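Local coordinates for protein predicted component of a thermophile-specific DNA repair system, contains a RAMP domain (PDB 4N0L) that binds RNA, probably the CRISPR RNA, as the Csm3 subunit of a type III-A CRISPR system, and may act as an endonuclease, at residues R15-T20 with Y265-F270; A191-E196 with S214-P219; G221-L226 with E304-S309; I318-R323 with V344-W349. One frame throughout, in Å; residues are numbered along the deposited sequence.

Contact 1 (R15-T20 with Y265-F270); sequences RLRTGT and YGRVEF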
# COMPACT_ATOMS: atom_id res chain seq x y z
N ARG A 15 -12.62 8.78 -1.07
CA ARG A 15 -14.06 8.93 -1.20
C ARG A 15 -14.72 7.58 -1.38
O ARG A 15 -14.29 6.78 -2.21
CB ARG A 15 -14.43 9.84 -2.38
CG ARG A 15 -15.93 10.03 -2.52
CD ARG A 15 -16.31 10.86 -3.73
NE ARG A 15 -17.76 10.94 -3.89
CZ ARG A 15 -18.48 10.06 -4.58
NH1 ARG A 15 -17.89 9.05 -5.20
NH2 ARG A 15 -19.80 10.21 -4.66
N LEU A 16 -15.76 7.31 -0.60
CA LEU A 16 -16.54 6.09 -0.77
C LEU A 16 -17.56 6.25 -1.90
O LEU A 16 -18.37 7.18 -1.88
CB LEU A 16 -17.26 5.72 0.53
CG LEU A 16 -16.38 5.23 1.68
CD1 LEU A 16 -17.00 5.59 3.01
CD2 LEU A 16 -16.15 3.73 1.58
N ARG A 17 -17.52 5.34 -2.87
CA ARG A 17 -18.52 5.33 -3.93
C ARG A 17 -19.77 4.61 -3.46
O ARG A 17 -20.86 4.81 -4.00
CB ARG A 17 -17.97 4.66 -5.20
CG ARG A 17 -16.63 5.19 -5.66
CD ARG A 17 -16.42 4.98 -7.16
NE ARG A 17 -16.20 3.58 -7.50
CZ ARG A 17 -17.17 2.74 -7.88
NH1 ARG A 17 -18.42 3.17 -7.97
NH2 ARG A 17 -16.88 1.48 -8.17
N THR A 18 -19.62 3.76 -2.45
CA THR A 18 -20.75 3.09 -1.82
C THR A 18 -20.71 3.29 -0.32
O THR A 18 -19.63 3.46 0.26
CB THR A 18 -20.78 1.57 -2.13
OG1 THR A 18 -19.57 0.96 -1.65
CG2 THR A 18 -20.91 1.32 -3.62
N GLY A 19 -21.87 3.25 0.32
CA GLY A 19 -21.92 3.31 1.77
C GLY A 19 -21.55 1.97 2.36
O GLY A 19 -21.59 0.95 1.66
N THR A 20 -21.19 1.95 3.64
CA THR A 20 -20.82 0.70 4.30
C THR A 20 -21.39 0.60 5.71
O THR A 20 -21.74 1.61 6.32
CB THR A 20 -19.29 0.51 4.40
OG1 THR A 20 -18.74 1.51 5.28
CG2 THR A 20 -18.61 0.60 3.04
N TYR A 265 -16.15 -5.26 -1.17
CA TYR A 265 -16.98 -4.49 -0.26
C TYR A 265 -16.32 -3.17 0.08
O TYR A 265 -15.14 -3.12 0.43
CB TYR A 265 -17.25 -5.30 1.02
CG TYR A 265 -18.24 -4.65 1.96
CD1 TYR A 265 -19.61 -4.84 1.78
CD2 TYR A 265 -17.82 -3.87 3.02
CE1 TYR A 265 -20.52 -4.25 2.64
CE2 TYR A 265 -18.72 -3.28 3.88
CZ TYR A 265 -20.08 -3.47 3.68
OH TYR A 265 -20.99 -2.89 4.53
N GLY A 266 -17.08 -2.08 -0.04
CA GLY A 266 -16.56 -0.75 0.23
C GLY A 266 -15.82 -0.18 -0.97
O GLY A 266 -14.59 -0.20 -1.01
N ARG A 267 -16.57 0.33 -1.93
CA ARG A 267 -15.99 0.89 -3.15
C ARG A 267 -15.41 2.27 -2.84
O ARG A 267 -16.07 3.09 -2.20
CB ARG A 267 -17.04 0.98 -4.26
CG ARG A 267 -17.78 -0.33 -4.55
CD ARG A 267 -16.85 -1.44 -5.03
NE ARG A 267 -17.52 -2.73 -5.06
CZ ARG A 267 -16.97 -3.86 -5.48
NH1 ARG A 267 -15.72 -3.87 -5.92
NH2 ARG A 267 -17.66 -4.99 -5.47
N VAL A 268 -14.18 2.52 -3.27
CA VAL A 268 -13.51 3.77 -2.91
C VAL A 268 -12.75 4.42 -4.06
O VAL A 268 -12.40 3.77 -5.04
CB VAL A 268 -12.50 3.56 -1.75
CG1 VAL A 268 -13.20 3.11 -0.48
CG2 VAL A 268 -11.39 2.60 -2.16
N GLU A 269 -12.51 5.72 -3.91
CA GLU A 269 -11.66 6.47 -4.82
C GLU A 269 -10.51 7.06 -4.02
O GLU A 269 -10.73 7.64 -2.96
CB GLU A 269 -12.44 7.60 -5.49
CG GLU A 269 -13.63 7.17 -6.32
CD GLU A 269 -14.52 8.35 -6.68
OE1 GLU A 269 -14.14 9.50 -6.36
OE2 GLU A 269 -15.60 8.13 -7.27
N PHE A 270 -9.29 6.91 -4.52
CA PHE A 270 -8.16 7.60 -3.91
C PHE A 270 -7.88 8.90 -4.67
O PHE A 270 -7.26 8.89 -5.73
CB PHE A 270 -6.92 6.71 -3.90
CG PHE A 270 -7.06 5.49 -3.05
CD1 PHE A 270 -7.44 4.28 -3.60
CD2 PHE A 270 -6.84 5.55 -1.68
CE1 PHE A 270 -7.58 3.15 -2.81
CE2 PHE A 270 -6.98 4.43 -0.88
CZ PHE A 270 -7.35 3.22 -1.45
O HOH W 1 -18.36 8.14 -7.41
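In the central antiparallel sheet of the RRM-like fold, the end of strand 7-16 meets the start of strand 268-278, with Arg-15 and Glu-269 as a hydrogen-bonded pair. Arg-15 N gives its hydrogen to Glu-269 O at 2.9 Å, and Glu-269 N returns one to Arg-15 O at 2.7 Å. The next pair, Leu-16 and Val-268, is non-hydrogen-bonded; Leu-16 CD2 rests on Val-268 CG1 at 3.7 Å. Beyond it the strands give way to loop, but two further bonds hold the segments together. Arg-17 N reaches Arg-267 O at 2.8 Å from well above the carbonyl plane, and Thr-18 then supplies a side-chain acceptor: chi1 of 59° turns OG1 to Arg-267 N, 3.1 Å away, with a fairly straight N-H...O angle of 162°. On the Arg-15 face the arginine chain runs extended beside Glu-269, pointing the same way, and NH1 makes a salt bridge to OE2 at 3.2 Å. Arg-17 crosses Glu-269 at about a right angle, its CD 3.3 Å from the same OE2, while its guanidinium has Arg-267 CB over one face. Glu-269 OE1 forms a salt bridge with Arg-271, so the carboxylate is paired with two arginines. On the face carrying Leu-16 and Val-268, Phe-224 of strand 223-231 packs against the leucine, and Val-252 of helix 238-255 against the valine.

Contact 2 (A191-E196 with S214-P219); sequences AGEPTE and SMERVP
With chi1 at 66°, Glu-193 CG lies between its own backbone N and carbonyl carbon, and the extended chain beyond brings OE1 to 2.9 Å from Arg-217 N, which donates a hydrogen bond to it. Glu-216 has CG anti to its carbonyl carbon (chi1 -73°), again with an extended chain beyond, and its carboxylate meets Thr-195. The first segment leaves helix 181-191 through a Schellman motif in which Gly-192, with positive phi, is the C-prime residue; a cis peptide bond before Pro-194 then takes the chain past the short strand 217-218. Both backbone donors come from above the carboxylate planes: Arg-217 N over that of Glu-193, and Thr-195 N over that of Glu-216, where it bonds OE1 at 3.0 Å and OE2 only weakly. Next to these polar links the prolines pack. Pro-219 CG touches Ala-191 CB at 3.8 Å, and its CD faces Pro-194 CD at 4.0 Å, while Phe-188 of the helix touches both rings. Arg-40 makes a long, weak ion pair with Glu-216 OE1. This surface packing ties a helix exit to the two-stranded ribbon formed by 217-218 and 20-21. Thr-195 OG1 also donates to the syn lone pair of Glu-216 OE2 across 2.9 Å.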
# COMPACT_ATOMS: atom_id res chain seq x y z
N ALA A 191 -27.24 12.99 6.51
CA ALA A 191 -27.82 11.65 6.60
C ALA A 191 -28.30 11.34 8.02
O ALA A 191 -29.08 10.41 8.23
CB ALA A 191 -26.80 10.61 6.16
N GLY A 192 -27.83 12.12 8.99
CA GLY A 192 -28.18 11.89 10.38
C GLY A 192 -27.46 10.68 10.94
O GLY A 192 -27.88 10.11 11.95
N GLU A 193 -26.36 10.31 10.30
CA GLU A 193 -25.57 9.15 10.72
C GLU A 193 -24.21 9.13 10.02
O GLU A 193 -24.08 9.57 8.88
CB GLU A 193 -26.32 7.85 10.42
CG GLU A 193 -26.52 7.57 8.93
CD GLU A 193 -27.01 6.16 8.66
OE1 GLU A 193 -26.77 5.27 9.51
OE2 GLU A 193 -27.62 5.93 7.59
N PRO A 194 -23.17 8.64 10.72
CA PRO A 194 -23.24 8.21 12.12
C PRO A 194 -23.12 9.38 13.09
O PRO A 194 -22.76 10.49 12.67
CB PRO A 194 -22.03 7.28 12.24
CG PRO A 194 -21.05 7.85 11.30
CD PRO A 194 -21.87 8.32 10.12
N THR A 195 -23.41 9.15 14.37
CA THR A 195 -23.29 10.19 15.38
C THR A 195 -22.06 9.93 16.23
O THR A 195 -21.40 8.90 16.10
CB THR A 195 -24.54 10.26 16.28
OG1 THR A 195 -24.73 9.01 16.94
CG2 THR A 195 -25.78 10.59 15.45
N GLU A 196 -21.74 10.88 17.11
CA GLU A 196 -20.58 10.74 17.98
C GLU A 196 -20.83 9.65 19.01
O GLU A 196 -21.64 9.81 19.92
CB GLU A 196 -20.26 12.07 18.66
CG GLU A 196 -18.88 12.14 19.29
CD GLU A 196 -18.49 13.55 19.67
OE1 GLU A 196 -18.96 14.04 20.72
OE2 GLU A 196 -17.72 14.18 18.92
N SER A 214 -26.18 -2.60 13.48
CA SER A 214 -25.12 -1.76 14.02
C SER A 214 -25.61 -0.63 14.95
O SER A 214 -25.07 -0.49 16.05
CB SER A 214 -24.26 -1.19 12.89
N MET A 215 -26.59 0.20 14.56
CA MET A 215 -27.28 0.17 13.27
C MET A 215 -26.95 1.40 12.43
O MET A 215 -27.72 1.77 11.53
CB MET A 215 -28.80 0.07 13.47
CG MET A 215 -29.36 -1.32 13.18
SD MET A 215 -30.64 -1.35 11.92
CE MET A 215 -32.12 -1.21 12.92
N GLU A 216 -25.81 2.03 12.70
CA GLU A 216 -25.39 3.20 11.94
C GLU A 216 -24.43 2.80 10.83
O GLU A 216 -23.67 1.85 10.96
CB GLU A 216 -24.74 4.24 12.85
CG GLU A 216 -25.71 4.98 13.75
CD GLU A 216 -25.04 6.05 14.59
OE1 GLU A 216 -23.80 6.16 14.52
OE2 GLU A 216 -25.74 6.76 15.34
N ARG A 217 -24.47 3.57 9.75
CA ARG A 217 -23.71 3.27 8.54
C ARG A 217 -22.89 4.48 8.11
O ARG A 217 -23.14 5.59 8.56
CB ARG A 217 -24.66 2.85 7.43
CG ARG A 217 -25.33 1.52 7.67
CD ARG A 217 -26.26 1.20 6.53
NE ARG A 217 -25.53 0.99 5.28
CZ ARG A 217 -24.93 -0.16 4.96
NH1 ARG A 217 -24.97 -1.18 5.81
NH2 ARG A 217 -24.29 -0.27 3.81
N VAL A 218 -21.91 4.25 7.25
CA VAL A 218 -21.15 5.35 6.66
C VAL A 218 -21.74 5.67 5.29
O VAL A 218 -21.70 4.84 4.39
CB VAL A 218 -19.66 5.00 6.52
CG1 VAL A 218 -18.88 6.20 6.01
CG2 VAL A 218 -19.10 4.54 7.85
N PRO A 219 -22.31 6.88 5.13
CA PRO A 219 -22.99 7.23 3.88
C PRO A 219 -22.06 7.27 2.68
O PRO A 219 -20.87 7.54 2.82
CB PRO A 219 -23.55 8.64 4.16
CG PRO A 219 -23.55 8.77 5.65
CD PRO A 219 -22.42 7.94 6.15

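Contact 3 (G221-L226 with E304-S309); sequences GSRFGL and EVTYLS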
# COMPACT_ATOMS: atom_id res chain seq x y z
N GLY A 221 -20.27 8.82 -0.43
CA GLY A 221 -19.77 10.17 -0.60
C GLY A 221 -18.92 10.64 0.57
O GLY A 221 -18.32 11.72 0.52
N SER A 222 -18.87 9.83 1.63
CA SER A 222 -18.05 10.14 2.79
C SER A 222 -16.58 10.20 2.40
O SER A 222 -16.14 9.52 1.47
CB SER A 222 -18.25 9.10 3.89
OG SER A 222 -19.59 9.10 4.35
N ARG A 223 -15.81 11.01 3.12
CA ARG A 223 -14.43 11.25 2.74
C ARG A 223 -13.50 11.14 3.94
O ARG A 223 -13.76 11.71 5.00
CB ARG A 223 -14.30 12.61 2.06
CG ARG A 223 -15.01 12.66 0.71
CD ARG A 223 -15.29 14.08 0.28
NE ARG A 223 -16.23 14.14 -0.84
CZ ARG A 223 -15.88 14.39 -2.10
NH1 ARG A 223 -14.60 14.61 -2.40
NH2 ARG A 223 -16.80 14.43 -3.05
N PHE A 224 -12.42 10.39 3.76
CA PHE A 224 -11.45 10.16 4.81
C PHE A 224 -10.08 10.64 4.37
O PHE A 224 -9.68 10.43 3.22
CB PHE A 224 -11.41 8.67 5.20
CG PHE A 224 -12.73 8.14 5.70
CD1 PHE A 224 -13.76 7.83 4.82
CD2 PHE A 224 -12.95 7.98 7.06
CE1 PHE A 224 -14.97 7.35 5.28
CE2 PHE A 224 -14.17 7.50 7.53
CZ PHE A 224 -15.18 7.19 6.63
N GLY A 225 -9.38 11.32 5.27
CA GLY A 225 -8.06 11.86 4.97
C GLY A 225 -7.08 10.81 4.51
O GLY A 225 -6.99 9.73 5.09
N LEU A 226 -6.36 11.12 3.45
CA LEU A 226 -5.35 10.24 2.91
C LEU A 226 -3.97 10.88 2.98
O LEU A 226 -3.68 11.83 2.28
CB LEU A 226 -5.67 9.85 1.47
CG LEU A 226 -4.73 8.83 0.83
CD1 LEU A 226 -4.83 7.49 1.53
CD2 LEU A 226 -5.03 8.68 -0.65
N GLU A 304 -13.40 19.16 -4.19
CA GLU A 304 -12.91 17.92 -4.78
C GLU A 304 -12.02 17.13 -3.82
O GLU A 304 -12.09 15.90 -3.78
CB GLU A 304 -12.16 18.20 -6.09
CG GLU A 304 -12.98 18.87 -7.19
CD GLU A 304 -14.11 17.99 -7.72
OE1 GLU A 304 -14.20 16.80 -7.35
OE2 GLU A 304 -14.93 18.50 -8.52
N VAL A 305 -11.18 17.82 -3.05
CA VAL A 305 -10.35 17.15 -2.06
C VAL A 305 -10.53 17.86 -0.73
O VAL A 305 -9.75 18.76 -0.38
CB VAL A 305 -8.86 17.12 -2.46
CG1 VAL A 305 -8.05 16.31 -1.46
CG2 VAL A 305 -8.68 16.56 -3.86
N THR A 306 -11.53 17.44 0.03
CA THR A 306 -11.97 18.17 1.22
C THR A 306 -10.97 18.11 2.38
O THR A 306 -10.98 18.97 3.26
CB THR A 306 -13.33 17.64 1.72
OG1 THR A 306 -13.16 16.34 2.32
CG2 THR A 306 -14.31 17.54 0.57
N TYR A 307 -10.11 17.09 2.36
CA TYR A 307 -9.14 16.88 3.44
C TYR A 307 -8.16 18.04 3.55
O TYR A 307 -7.67 18.34 4.64
CB TYR A 307 -8.37 15.58 3.21
CG TYR A 307 -7.40 15.22 4.32
CD1 TYR A 307 -7.81 15.21 5.65
CD2 TYR A 307 -6.09 14.86 4.04
CE1 TYR A 307 -6.93 14.86 6.67
CE2 TYR A 307 -5.20 14.52 5.04
CZ TYR A 307 -5.63 14.51 6.36
OH TYR A 307 -4.75 14.17 7.36
N LEU A 308 -7.89 18.69 2.43
CA LEU A 308 -6.89 19.75 2.38
C LEU A 308 -7.26 20.94 3.27
O LEU A 308 -6.39 21.61 3.81
CB LEU A 308 -6.67 20.22 0.95
CG LEU A 308 -6.12 19.16 -0.02
CD1 LEU A 308 -5.73 19.78 -1.35
CD2 LEU A 308 -4.95 18.39 0.59
N SER A 309 -8.56 21.19 3.43
CA SER A 309 -9.02 22.31 4.25
C SER A 309 -8.81 22.07 5.74
O SER A 309 -8.83 23.00 6.54
CB SER A 309 -10.50 22.60 3.98
OG SER A 309 -10.70 23.07 2.66
O HOH W 2 -16.15 16.38 -5.32
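Tyr-307 lies flat on the backbone of Gly-225, and this is the tight part of the contact. Gly-225 CA stands 3.4 Å from the centroid of the Tyr-307 ring and only 11° off the ring normal, a CH-pi contact over the middle of the face. Chi1 of -176° sets CG of the tyrosine anti to its backbone N. With no side chain on Gly-225, the ring can settle directly on the main chain; Leu-226 N lies over the same face, 3.8 Å from Tyr-307 CD2. Two residues back along the strand, Arg-223 crosses Thr-306 at about a right angle, and Arg-223 CD touches Thr-306 CG2 at 3.6 Å. Both are buried, and their polar ends are served by Glu-13 of the neighbouring strand: OE1 makes a salt bridge with Arg-223 NH1, and OE2 bonds Thr-306 OG1.

Toward Glu-304 the packing gives way to solvent. Glu-304 O sits near the guanidinium plane of Arg-223, 3.1 Å from NH1, while the exposed Glu-304 points its CB away from the strand. A water links the two ends, accepting from Arg-223 NH2 at 3.1 Å and donating to Glu-304 OE1 at 2.8 Å. That same carboxylate oxygen pairs with Arg-271, whose charge beside Arg-223 is probably offset by Glu-13 and Glu-304. The arrangement is a short run with helical backbone angles, 306-309, laid over an inner strand, 223-231, of the antiparallel sheet at the heart of an RRM-like RAMP fold.

Contact 4 (I318-R323 with V344-W349); sequences IVIRAR and VGELPW
The ring of Pro-348 works in two directions: its CD faces Ile-318 CD1 at 3.9 Å, the two side chains meeting tip to tip, while its CG sits over one face of the Trp-349 indole, 3.9 Å above the plane and toward the rim. Along 318-323, aliphatic carbons cover guanidinium faces: Val-319 CG1 lies over one face of Arg-321 toward its rim, and Arg-321 CD over the centre of one face of Arg-323; Asp-297 makes salt bridges with both arginines. The contact itself is mostly apolar, with one methyl against a carbonyl oxygen. Ile-318 has an extended branch (chi2 178°), and its CD1 lies 3.2 Å from Glu-346 O. Ile-320 CD1 meets Glu-346 CB at 3.6 Å, the side chains crossing at about a right angle, and Ile-320 CG1 is 4.2 Å from Leu-347 CD2. Thus the two isoleucines of one strand face receive the turn that follows helix 340-345. Strand 318-321 is an outermost strand of the sheet, bonded along 268-278, and Leu-347 and Trp-349 continue inward over Ala-277 to Ile-8 of strand 7-16, with Leu-238 of helix 238-255 against the tryptophan.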
# COMPACT_ATOMS: atom_id res chain seq x y z
N ILE A 318 10.22 19.43 -2.42
CA ILE A 318 9.53 19.59 -3.69
C ILE A 318 8.12 19.02 -3.59
O ILE A 318 7.92 17.91 -3.11
CB ILE A 318 10.30 18.89 -4.84
CG1 ILE A 318 11.58 19.66 -5.16
CG2 ILE A 318 9.42 18.78 -6.08
CD1 ILE A 318 12.42 19.03 -6.25
N VAL A 319 7.15 19.81 -4.04
CA VAL A 319 5.75 19.37 -4.05
C VAL A 319 5.26 19.21 -5.49
O VAL A 319 5.24 20.17 -6.26
CB VAL A 319 4.84 20.37 -3.31
CG1 VAL A 319 3.37 20.02 -3.53
CG2 VAL A 319 5.18 20.40 -1.83
N ILE A 320 4.87 17.99 -5.84
CA ILE A 320 4.30 17.73 -7.16
C ILE A 320 2.78 17.69 -7.07
O ILE A 320 2.22 16.75 -6.52
CB ILE A 320 4.80 16.40 -7.76
CG1 ILE A 320 6.33 16.31 -7.70
CG2 ILE A 320 4.30 16.24 -9.19
CD1 ILE A 320 7.03 17.40 -8.47
N ARG A 321 2.13 18.70 -7.62
CA ARG A 321 0.68 18.80 -7.56
C ARG A 321 0.05 18.21 -8.81
O ARG A 321 0.66 18.22 -9.88
CB ARG A 321 0.23 20.26 -7.40
CG ARG A 321 0.67 20.91 -6.11
CD ARG A 321 0.51 22.42 -6.17
NE ARG A 321 0.64 23.03 -4.85
CZ ARG A 321 1.79 23.41 -4.31
NH1 ARG A 321 1.83 23.95 -3.10
NH2 ARG A 321 2.92 23.24 -4.99
N ALA A 322 -1.16 17.68 -8.67
CA ALA A 322 -1.95 17.25 -9.82
C ALA A 322 -2.13 18.45 -10.74
O ALA A 322 -2.12 18.32 -11.97
CB ALA A 322 -3.29 16.70 -9.38
N ARG A 323 -2.31 19.61 -10.12
CA ARG A 323 -2.48 20.88 -10.81
C ARG A 323 -1.27 21.24 -11.68
O ARG A 323 -1.40 21.94 -12.69
CB ARG A 323 -2.75 21.97 -9.76
CG ARG A 323 -2.44 23.40 -10.15
CD ARG A 323 -2.75 24.33 -8.98
NE ARG A 323 -1.56 24.97 -8.43
CZ ARG A 323 -1.43 25.34 -7.16
NH1 ARG A 323 -2.42 25.12 -6.30
NH2 ARG A 323 -0.31 25.91 -6.74
N VAL A 344 8.75 11.71 -11.65
CA VAL A 344 10.05 11.36 -11.10
C VAL A 344 11.15 12.30 -11.59
O VAL A 344 12.11 12.59 -10.88
CB VAL A 344 10.41 9.89 -11.44
CG1 VAL A 344 11.83 9.55 -11.00
CG2 VAL A 344 9.42 8.94 -10.79
N GLY A 345 10.98 12.80 -12.82
CA GLY A 345 11.90 13.77 -13.38
C GLY A 345 12.03 15.03 -12.54
O GLY A 345 13.08 15.69 -12.56
N GLU A 346 10.98 15.37 -11.81
CA GLU A 346 10.96 16.59 -11.02
C GLU A 346 11.37 16.36 -9.56
O GLU A 346 11.52 17.31 -8.79
CB GLU A 346 9.56 17.23 -11.05
CG GLU A 346 9.07 17.62 -12.44
CD GLU A 346 10.00 18.60 -13.14
OE1 GLU A 346 10.58 19.47 -12.46
OE2 GLU A 346 10.14 18.50 -14.38
N LEU A 347 11.58 15.09 -9.19
CA LEU A 347 11.90 14.75 -7.81
C LEU A 347 13.40 14.87 -7.54
O LEU A 347 14.20 14.79 -8.47
CB LEU A 347 11.42 13.33 -7.48
CG LEU A 347 9.90 13.17 -7.39
CD1 LEU A 347 9.51 11.69 -7.37
CD2 LEU A 347 9.34 13.89 -6.17
N PRO A 348 13.79 15.07 -6.27
CA PRO A 348 15.21 15.23 -5.96
C PRO A 348 15.99 13.92 -5.88
O PRO A 348 16.83 13.76 -5.00
CB PRO A 348 15.18 15.92 -4.59
CG PRO A 348 13.93 15.41 -3.97
CD PRO A 348 12.94 15.34 -5.10
N TRP A 349 15.70 12.99 -6.78
CA TRP A 349 16.46 11.75 -6.87
C TRP A 349 16.66 11.37 -8.34
O TRP A 349 15.90 11.82 -9.20
CB TRP A 349 15.76 10.61 -6.13
CG TRP A 349 15.59 10.84 -4.66
CD1 TRP A 349 16.54 10.70 -3.69
CD2 TRP A 349 14.39 11.23 -3.98
NE1 TRP A 349 16.01 10.99 -2.46
CE2 TRP A 349 14.69 11.32 -2.61
CE3 TRP A 349 13.09 11.52 -4.41
CZ2 TRP A 349 13.74 11.68 -1.66
CZ3 TRP A 349 12.15 11.89 -3.46
CH2 TRP A 349 12.48 11.96 -2.10

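In the fold
Contacts 1, 3 and 4 all reach the five-stranded antiparallel sheet, whose order is 172-174, 223-231, 7-16, 268-278, 318-321. Contact 1 joins two inner strands, contact 3 adds a turn over 223-231, and contact 4 packs the C-terminal turn on edge strand 318-321. Contacts 1 and 3 touch, their centres 13 Å apart, and their segments alternate along the chain. Contact 2 falls within the sequence that contact 1 spans and touches it through Thr-20 and Val-218, centres 15 Å apart. Contact 4 comes last, about 39 Å from contact 2 between centres. Contacts 1 and 3 join regions far apart in sequence, contacts 2 and 4 nearer ones, all away from the zinc site.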